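Side-chain contacts in carbohydrate kinase, FGGY (Rhodospirillum rubrum, PDB 3IFR), which probably phosphorylates D-xylulose as a carbohydrate kinase of the FGGY family, within the actin-like ATPase clan: residues Ala141-Arg144 / Trp145-Arg148; Gly221-Thr224 / Ala225-Ala229; Ala248-Ala252 / Ala253-Arg257; Ala332-Pro335 / Ala336-Gly340. All blocks are in the same frame, centred on the assembly; numbering follows the deposited sequence.

Contact 3 lies deepest, its centre about 12 Å from that of the chain. Contact 1 is also largely buried, although it sits farther out. Contacts 2 and 4 are partly buried, and they lie on opposite sides of the chain's centre. All four are local, and no two of them touch. Contact 1 runs within a single helix and has charged residues with partners off that helix. Contact 2 starts a helix with a threonine cap after an edge strand. Contact 3 ends a helix with a Schellman motif and apolar contacts. Contact 4 is a turn in the loop between helix 322-332 and strand 342-344, closed by one backbone bond, with two carboxylates bonding between the turn region and helix 372-397.

Contact 1: Ala141-Arg144 / Trp145-Arg148; sequences AKLR and WIER
The side chains of R144 and E147 run side by side on helix 139-149 and point the same way; the guanidinium and carboxylate planes are 49° apart. They approach through R144 CD and E147 OE2, 4.1 Å apart, with no direct salt bridge. The other flat group is the indole of W145. At its edge, in the ring plane, lies CG1 of I146. The imidazole of H149, one turn on, stacks with the indole, and R109 adds a cation-pi contact.

The motif is an alpha-helix, and its i to i+4 backbone bonds join 141-144 to 145-148. The straightest runs from I146 N to K142 O, with an N-H...O angle of 175°. The one from R148 N to R144 O is longer, 3.2 Å.

R144 has CG anti to the carbonyl carbon (chi1 -71°). The chain bends at chi2, and the guanidinium ends near L202 and E120, where NE bonds to L202 O and NH2 forms a salt bridge with E120. E147 OE2 bonds to H204 ND1. The two charged groups thus have separate partners, which probably fix their rotation. R148 forms salt bridges with E113 and E116 of helix 111-120.

On the apolar flank I146 reaches I103 and F154. I146 CG1 passes 3.6 Å from K142 O, and I146 CD1 ends 4.4 Å from L143 CD1.

Contact 2: Gly221-Thr224 / Ala225-Ala229; sequences GAVT and AEAAA
T224 caps the helix that starts at A225. Its OG1 accepts from A227 N at 3.2 Å, and its carbonyl O takes A228 N at 2.8 Å. T224 is therefore the N-cap residue, and its two oxygens serve two N-H groups of the first turn. The hydroxyl reaches A227 because chi1 is 59°, which sets OG1 between the backbone N and the carbonyl carbon. The methyl of A227 also lies close, with CB 3.4 Å from T224 OG1. Putting a valine at T224 would remove the hydroxyl, and the N-H of A227 would probably lose its capping acceptor.

V223 packs beside the cap. Its CG1, anti to the backbone N, comes 3.6 Å from A228 N. The same methyl meets A227 CB and A228 CB, each at 4.1 Å.

The second shell holds the cap residue in place. T224 has a backbone bond to L171, and its OG1 makes a weak bond to L171 O. V223 bonds through its backbone to G236 and L237, and its side chain touches L237. The contact thus forms the passage from strand 219-222, an outer strand of its six-stranded sheet, into helix 225-231, with G221 paired to V239 of the neighbouring strand 238-244.

Contact 3: Ala248-Ala252 / Ala253-Arg257; sequences ASALA and AGITR
This is a helix C-terminus closed by a Schellman motif. A250 and I255 meet across the end of helix 245-252, where the chain turns towards strand 260-265. The helix follows strand 238-244 of one six-stranded sheet, and strand 260-265 belongs to the other. The motif therefore lies on the connection between the two halves of the actin-like fold.

Two backbone bonds define it. I255 N reaches back to A250 O at 3.1 Å, and G254 N bonds to L251 O at 2.7 Å. Both donors stand above the carbonyl planes, as the chain folds back over the last turn. A253 N still makes the helical bond to S249 O, and a weak one to A250 O. G254 has a positive phi of 84°, where a CB would be jammed against the carbonyl O of A253.

The apolar pair of the motif is A250 and I255, with their CB atoms 4.2 Å apart. I255 CB also lies 3.7 Å from A250 O, flanking the carbonyl that its own N-H grips. A second apolar touch joins L251 CD1 to T256 CG2 at 3.7 Å. L251 reaches it with CG anti to the backbone N (chi1 -176°), which brings the tip of the side chain back to the loop.

I255 and A253 pack on L262 of strand 260-265. L251 touches W443, and A252 touches V439, both on helix 437-448. D260 OD2 accepts from T256 N and R257 N.

The chemistry implies a buried helix end at which the carbonyls of A250 and L251 are met by the backbone N-H groups of I255 and G254, while the CB atoms of A253 and I255 pack close to A250 O.

Contact 4: Ala332-Pro335 / Ala336-Gly340; sequences AEVP and AGADG
The side chain of D339 comes across the ring of P335 and meets it at the CD and CG carbons. D339 OD2 is 3.5 Å from P335 CD and 3.7 Å from P335 CG. The carboxylate gets there with CG anti to the carbonyl carbon (chi1 -81°). OD2 also accepts a bond from H374 NE2, so the proline contact lies beside a stronger polar one.

V334 makes the second side-chain contact. Its CG1, anti to the backbone N, lies 4.0 Å from A338 CA. The methyls V334 CG1 and A338 CB are 4.4 Å apart, a looser approach.

A type II beta turn from P335 to A338 brings these groups together. A338 N bonds to P335 O at 2.9 Å. G337 takes the third place of the turn with phi 93°, where a side chain would strike the preceding carbonyl O. A338 and D339 also have positive phi, which continues the bend.

Helix 372-397 lies against the turn. E381 of that helix accepts from G337 N, V334 and A338 touch H374, and V334 and A336 touch R377. H370, just before the helix, bonds to D339 O. The turn thus packs on helix 372-397, within the loop that links helix 322-332 to strand 342-344.

Contact 1: Ala141-Arg144 / Trp145-Arg148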
loop_
_atom_site.group_PDB
_atom_site.type_symbol
_atom_site.label_atom_id
_atom_site.label_comp_id
_atom_site.label_asym_id
_atom_site.label_seq_id
_atom_site.Cartn_x
_atom_site.Cartn_y
_atom_site.Cartn_z
ATOM N N ALA A 141 -16.169 9.223 4.828
ATOM C CA ALA A 141 -16.479 8.800 6.197
ATOM C C ALA A 141 -15.827 9.733 7.223
ATOM O O ALA A 141 -16.501 10.270 8.101
ATOM C CB ALA A 141 -16.055 7.369 6.454
ATOM N N LYS A 142 -14.516 9.936 7.113
ATOM C CA LYS A 142 -13.856 10.903 7.977
ATOM C C LYS A 142 -14.476 12.298 7.916
ATOM O O LYS A 142 -14.627 12.926 8.958
ATOM C CB LYS A 142 -12.352 10.940 7.733
ATOM C CG LYS A 142 -11.660 9.691 8.256
ATOM C CD LYS A 142 -10.330 9.528 7.595
ATOM C CE LYS A 142 -9.473 8.367 8.188
ATOM N NZ LYS A 142 -9.626 7.077 7.468
ATOM N N LEU A 143 -14.870 12.770 6.733
ATOM C CA LEU A 143 -15.584 14.057 6.621
ATOM C C LEU A 143 -16.909 14.097 7.418
ATOM O O LEU A 143 -17.130 15.031 8.194
ATOM C CB LEU A 143 -15.837 14.424 5.167
ATOM C CG LEU A 143 -15.018 15.546 4.540
ATOM C CD1 LEU A 143 -13.838 15.945 5.385
ATOM C CD2 LEU A 143 -14.616 15.200 3.063
ATOM N N ARG A 144 -17.772 13.084 7.259
ATOM C CA ARG A 144 -19.027 13.014 8.029
ATOM C C ARG A 144 -18.743 13.070 9.532
ATOM O O ARG A 144 -19.492 13.691 10.269
ATOM C CB ARG A 144 -19.787 11.712 7.747
ATOM C CG ARG A 144 -20.417 11.590 6.405
ATOM C CD ARG A 144 -21.578 12.537 6.205
ATOM N NE ARG A 144 -22.281 12.214 4.969
ATOM C CZ ARG A 144 -23.319 11.374 4.856
ATOM N NH1 ARG A 144 -23.820 10.763 5.925
ATOM N NH2 ARG A 144 -23.858 11.147 3.660
ATOM N N TRP A 145 -17.685 12.391 9.995
ATOM C CA TRP A 145 -17.352 12.391 11.426
ATOM C C TRP A 145 -17.010 13.815 11.895
ATOM O O TRP A 145 -17.538 14.319 12.877
ATOM C CB TRP A 145 -16.176 11.461 11.704
ATOM C CG TRP A 145 -15.798 11.403 13.141
ATOM C CD1 TRP A 145 -16.174 10.453 14.049
ATOM C CD2 TRP A 145 -14.956 12.328 13.849
ATOM N NE1 TRP A 145 -15.635 10.745 15.282
ATOM C CE2 TRP A 145 -14.876 11.882 15.183
ATOM C CE3 TRP A 145 -14.248 13.474 13.480
ATOM C CZ2 TRP A 145 -14.124 12.558 16.156
ATOM C CZ3 TRP A 145 -13.503 14.145 14.443
ATOM C CH2 TRP A 145 -13.459 13.696 15.766
ATOM N N ILE A 146 -16.113 14.456 11.173
ATOM C CA ILE A 146 -15.760 15.820 11.439
ATOM C C ILE A 146 -16.975 16.772 11.496
ATOM O O ILE A 146 -17.074 17.611 12.402
ATOM C CB ILE A 146 -14.764 16.307 10.372
ATOM C CG1 ILE A 146 -13.365 15.819 10.704
ATOM C CG2 ILE A 146 -14.750 17.816 10.285
ATOM C CD1 ILE A 146 -12.449 16.039 9.550
ATOM N N GLU A 147 -17.870 16.680 10.516
ATOM C CA GLU A 147 -19.070 17.519 10.513
ATOM C C GLU A 147 -19.855 17.346 11.799
ATOM O O GLU A 147 -20.418 18.304 12.328
ATOM C CB GLU A 147 -19.994 17.100 9.390
ATOM C CG GLU A 147 -21.419 17.570 9.564
ATOM C CD GLU A 147 -22.225 17.337 8.308
ATOM O OE1 GLU A 147 -22.532 18.332 7.659
ATOM O OE2 GLU A 147 -22.515 16.179 7.935
ATOM N N ARG A 148 -19.932 16.123 12.297
ATOM C CA ARG A 148 -20.736 15.916 13.473
ATOM C C ARG A 148 -19.965 16.185 14.771
ATOM O O ARG A 148 -20.562 16.588 15.755
ATOM C CB ARG A 148 -21.427 14.527 13.482
ATOM C CG ARG A 148 -20.844 13.532 14.441
ATOM C CD ARG A 148 -21.884 12.658 15.145
ATOM N NE ARG A 148 -23.104 12.413 14.373
ATOM C CZ ARG A 148 -23.235 11.530 13.379
ATOM N NH1 ARG A 148 -22.208 10.776 12.994
ATOM N NH2 ARG A 148 -24.403 11.413 12.760
#

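Contact 2: Gly221-Thr224 / Ala225-Ala229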
loop_
_atom_site.group_PDB
_atom_site.type_symbol
_atom_site.label_atom_id
_atom_site.label_comp_id
_atom_site.label_asym_id
_atom_site.label_seq_id
_atom_site.Cartn_x
_atom_site.Cartn_y
_atom_site.Cartn_z
ATOM N N GLY A 221 3.540 20.928 -11.701
ATOM C CA GLY A 221 3.944 22.322 -11.679
ATOM C C GLY A 221 5.436 22.415 -11.485
ATOM O O GLY A 221 6.172 21.499 -11.811
ATOM N N ALA A 222 5.901 23.531 -10.957
ATOM C CA ALA A 222 7.324 23.717 -10.753
ATOM C C ALA A 222 7.570 24.223 -9.322
ATOM O O ALA A 222 6.714 24.869 -8.750
ATOM C CB ALA A 222 7.842 24.714 -11.749
ATOM N N VAL A 223 8.745 23.916 -8.769
ATOM C CA VAL A 223 9.161 24.409 -7.458
ATOM C C VAL A 223 9.260 25.924 -7.503
ATOM O O VAL A 223 9.949 26.494 -8.341
ATOM C CB VAL A 223 10.538 23.843 -7.028
ATOM C CG1 VAL A 223 11.099 24.573 -5.813
ATOM C CG2 VAL A 223 10.453 22.354 -6.739
ATOM N N THR A 224 8.579 26.570 -6.565
ATOM C CA THR A 224 8.528 28.013 -6.515
ATOM C C THR A 224 9.759 28.593 -5.833
ATOM O O THR A 224 10.628 27.876 -5.326
ATOM C CB THR A 224 7.339 28.460 -5.699
ATOM O OG1 THR A 224 7.471 27.905 -4.382
ATOM C CG2 THR A 224 6.061 27.962 -6.330
ATOM N N ALA A 225 9.801 29.913 -5.815
ATOM C CA ALA A 225 10.911 30.590 -5.221
ATOM C C ALA A 225 10.858 30.353 -3.700
ATOM O O ALA A 225 11.826 29.953 -3.135
ATOM C CB ALA A 225 10.886 32.084 -5.591
ATOM N N GLU A 226 9.719 30.567 -3.048
ATOM C CA GLU A 226 9.626 30.269 -1.612
ATOM C C GLU A 226 10.107 28.823 -1.303
ATOM O O GLU A 226 10.867 28.582 -0.357
ATOM C CB GLU A 226 8.197 30.509 -1.095
ATOM C CG GLU A 226 7.823 31.977 -0.914
ATOM C CD GLU A 226 8.379 32.529 0.430
ATOM O OE1 GLU A 226 9.299 31.846 0.989
ATOM O OE2 GLU A 226 7.898 33.618 0.917
ATOM N N ALA A 227 9.719 27.870 -2.135
ATOM C CA ALA A 227 9.967 26.471 -1.812
ATOM C C ALA A 227 11.386 26.061 -2.164
ATOM O O ALA A 227 11.953 25.176 -1.541
ATOM C CB ALA A 227 8.941 25.586 -2.455
ATOM N N ALA A 228 11.979 26.763 -3.124
ATOM C CA ALA A 228 13.407 26.591 -3.414
ATOM C C ALA A 228 14.164 27.038 -2.194
ATOM O O ALA A 228 14.983 26.325 -1.674
ATOM C CB ALA A 228 13.847 27.388 -4.646
ATOM N N ALA A 229 13.842 28.213 -1.701
ATOM C CA ALA A 229 14.472 28.678 -0.467
ATOM C C ALA A 229 14.417 27.675 0.730
ATOM O O ALA A 229 15.435 27.283 1.295
ATOM C CB ALA A 229 13.909 30.009 -0.089
#

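Contact 3: Ala248-Ala252 / Ala253-Arg257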
loop_
_atom_site.group_PDB
_atom_site.type_symbol
_atom_site.label_atom_id
_atom_site.label_comp_id
_atom_site.label_asym_id
_atom_site.label_seq_id
_atom_site.Cartn_x
_atom_site.Cartn_y
_atom_site.Cartn_z
ATOM N N ALA A 248 3.554 3.038 -6.026
ATOM C CA ALA A 248 4.923 3.366 -6.402
ATOM C C ALA A 248 5.819 2.223 -5.957
ATOM O O ALA A 248 6.770 1.865 -6.661
ATOM C CB ALA A 248 5.375 4.677 -5.795
ATOM N N SER A 249 5.494 1.620 -4.817
ATOM C CA SER A 249 6.213 0.419 -4.400
ATOM C C SER A 249 6.019 -0.705 -5.410
ATOM O O SER A 249 6.968 -1.409 -5.739
ATOM C CB SER A 249 5.799 -0.053 -3.012
ATOM O OG SER A 249 6.751 0.367 -2.066
ATOM N N ALA A 250 4.801 -0.881 -5.918
ATOM C CA ALA A 250 4.599 -1.946 -6.910
ATOM C C ALA A 250 5.481 -1.680 -8.146
ATOM O O ALA A 250 6.245 -2.524 -8.568
ATOM C CB ALA A 250 3.148 -2.084 -7.287
ATOM N N LEU A 251 5.383 -0.492 -8.703
ATOM C CA LEU A 251 6.265 -0.062 -9.797
ATOM C C LEU A 251 7.740 -0.376 -9.551
ATOM O O LEU A 251 8.399 -0.954 -10.373
ATOM C CB LEU A 251 6.122 1.448 -9.974
ATOM C CG LEU A 251 6.932 1.973 -11.149
ATOM C CD1 LEU A 251 6.520 1.226 -12.416
ATOM C CD2 LEU A 251 6.764 3.500 -11.281
ATOM N N ALA A 252 8.262 0.016 -8.409
ATOM C CA ALA A 252 9.675 -0.237 -8.083
ATOM C C ALA A 252 9.967 -1.703 -8.050
ATOM O O ALA A 252 11.090 -2.127 -8.347
ATOM C CB ALA A 252 10.059 0.420 -6.723
ATOM N N ALA A 253 8.990 -2.502 -7.667
ATOM C CA ALA A 253 9.212 -3.941 -7.690
ATOM C C ALA A 253 9.100 -4.502 -9.116
ATOM O O ALA A 253 9.252 -5.693 -9.334
ATOM C CB ALA A 253 8.288 -4.679 -6.706
ATOM N N GLY A 254 8.853 -3.633 -10.082
ATOM C CA GLY A 254 8.718 -4.060 -11.462
ATOM C C GLY A 254 7.352 -4.569 -11.859
ATOM O O GLY A 254 7.243 -5.396 -12.747
ATOM N N ILE A 255 6.296 -4.124 -11.195
ATOM C CA ILE A 255 4.962 -4.447 -11.670
ATOM C C ILE A 255 4.531 -3.346 -12.649
ATOM O O ILE A 255 4.032 -2.250 -12.244
ATOM C CB ILE A 255 3.955 -4.636 -10.499
ATOM C CG1 ILE A 255 4.047 -6.070 -9.952
ATOM C CG2 ILE A 255 2.537 -4.424 -10.965
ATOM C CD1 ILE A 255 5.202 -6.311 -9.050
ATOM N N THR A 256 4.739 -3.631 -13.931
ATOM C CA THR A 256 4.529 -2.673 -15.011
ATOM C C THR A 256 3.669 -3.168 -16.169
ATOM O O THR A 256 3.228 -2.372 -16.994
ATOM C CB THR A 256 5.879 -2.174 -15.632
ATOM O OG1 THR A 256 6.450 -3.212 -16.409
ATOM C CG2 THR A 256 6.867 -1.790 -14.571
ATOM N N ARG A 257 3.459 -4.474 -16.284
ATOM C CA ARG A 257 2.672 -5.004 -17.408
ATOM C C ARG A 257 1.414 -5.699 -16.917
ATOM O O ARG A 257 1.429 -6.371 -15.878
ATOM C CB ARG A 257 3.489 -6.014 -18.203
ATOM C CG ARG A 257 4.996 -5.714 -18.374
ATOM C CD ARG A 257 5.745 -6.987 -18.906
ATOM N NE ARG A 257 7.163 -6.806 -19.252
ATOM C CZ ARG A 257 8.029 -7.818 -19.421
ATOM N NH1 ARG A 257 7.621 -9.085 -19.265
ATOM N NH2 ARG A 257 9.306 -7.569 -19.750
#

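Contact 4: Ala332-Pro335 / Ala336-Gly340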
loop_
_atom_site.group_PDB
_atom_site.type_symbol
_atom_site.label_atom_id
_atom_site.label_comp_id
_atom_site.label_asym_id
_atom_site.label_seq_id
_atom_site.Cartn_x
_atom_site.Cartn_y
_atom_site.Cartn_z
ATOM N N ALA A 332 10.997 -27.085 7.620
ATOM C CA ALA A 332 11.734 -27.798 6.563
ATOM C C ALA A 332 11.626 -29.316 6.666
ATOM O O ALA A 332 11.430 -29.960 5.659
ATOM C CB ALA A 332 13.209 -27.382 6.542
ATOM N N GLU A 333 11.754 -29.884 7.865
ATOM C CA GLU A 333 11.745 -31.348 8.038
ATOM C C GLU A 333 10.328 -31.937 8.091
ATOM O O GLU A 333 10.120 -33.084 8.482
ATOM C CB GLU A 333 12.563 -31.739 9.305
ATOM C CG GLU A 333 12.179 -33.110 9.998
ATOM C CD GLU A 333 13.204 -34.281 9.798
ATOM O OE1 GLU A 333 14.066 -34.470 10.711
ATOM O OE2 GLU A 333 13.128 -35.015 8.763
ATOM N N VAL A 334 9.347 -31.142 7.690
ATOM C CA VAL A 334 7.958 -31.527 7.854
ATOM C C VAL A 334 7.308 -31.540 6.480
ATOM O O VAL A 334 7.537 -30.650 5.675
ATOM C CB VAL A 334 7.225 -30.509 8.786
ATOM C CG1 VAL A 334 5.739 -30.799 8.860
ATOM C CG2 VAL A 334 7.837 -30.501 10.178
ATOM N N PRO A 335 6.496 -32.556 6.200
ATOM C CA PRO A 335 5.933 -32.664 4.852
ATOM C C PRO A 335 4.995 -31.522 4.548
ATOM O O PRO A 335 4.353 -31.019 5.441
ATOM C CB PRO A 335 5.102 -33.953 4.906
ATOM C CG PRO A 335 5.481 -34.629 6.165
ATOM C CD PRO A 335 6.046 -33.626 7.101
ATOM N N ALA A 336 4.922 -31.139 3.288
ATOM C CA ALA A 336 3.887 -30.260 2.774
ATOM C C ALA A 336 2.520 -30.677 3.295
ATOM O O ALA A 336 2.178 -31.837 3.209
ATOM C CB ALA A 336 3.888 -30.317 1.245
ATOM N N GLY A 337 1.727 -29.726 3.809
ATOM C CA GLY A 337 0.415 -30.039 4.352
ATOM C C GLY A 337 0.472 -30.304 5.848
ATOM O O GLY A 337 -0.558 -30.396 6.516
ATOM N N ALA A 338 1.686 -30.432 6.376
ATOM C CA ALA A 338 1.908 -30.607 7.819
ATOM C C ALA A 338 1.125 -31.728 8.482
ATOM O O ALA A 338 0.763 -31.630 9.628
ATOM C CB ALA A 338 1.660 -29.313 8.545
ATOM N N ASP A 339 0.870 -32.810 7.761
ATOM C CA ASP A 339 0.297 -34.013 8.381
ATOM C C ASP A 339 -1.116 -33.752 8.858
ATOM O O ASP A 339 -1.480 -34.150 9.964
ATOM C CB ASP A 339 1.176 -34.490 9.555
ATOM C CG ASP A 339 2.394 -35.299 9.091
ATOM O OD1 ASP A 339 2.200 -36.405 8.540
ATOM O OD2 ASP A 339 3.543 -34.846 9.277
ATOM N N GLY A 340 -1.902 -33.060 8.035
ATOM C CA GLY A 340 -3.317 -32.891 8.326
ATOM C C GLY A 340 -3.678 -31.669 9.149
ATOM O O GLY A 340 -4.844 -31.460 9.472
#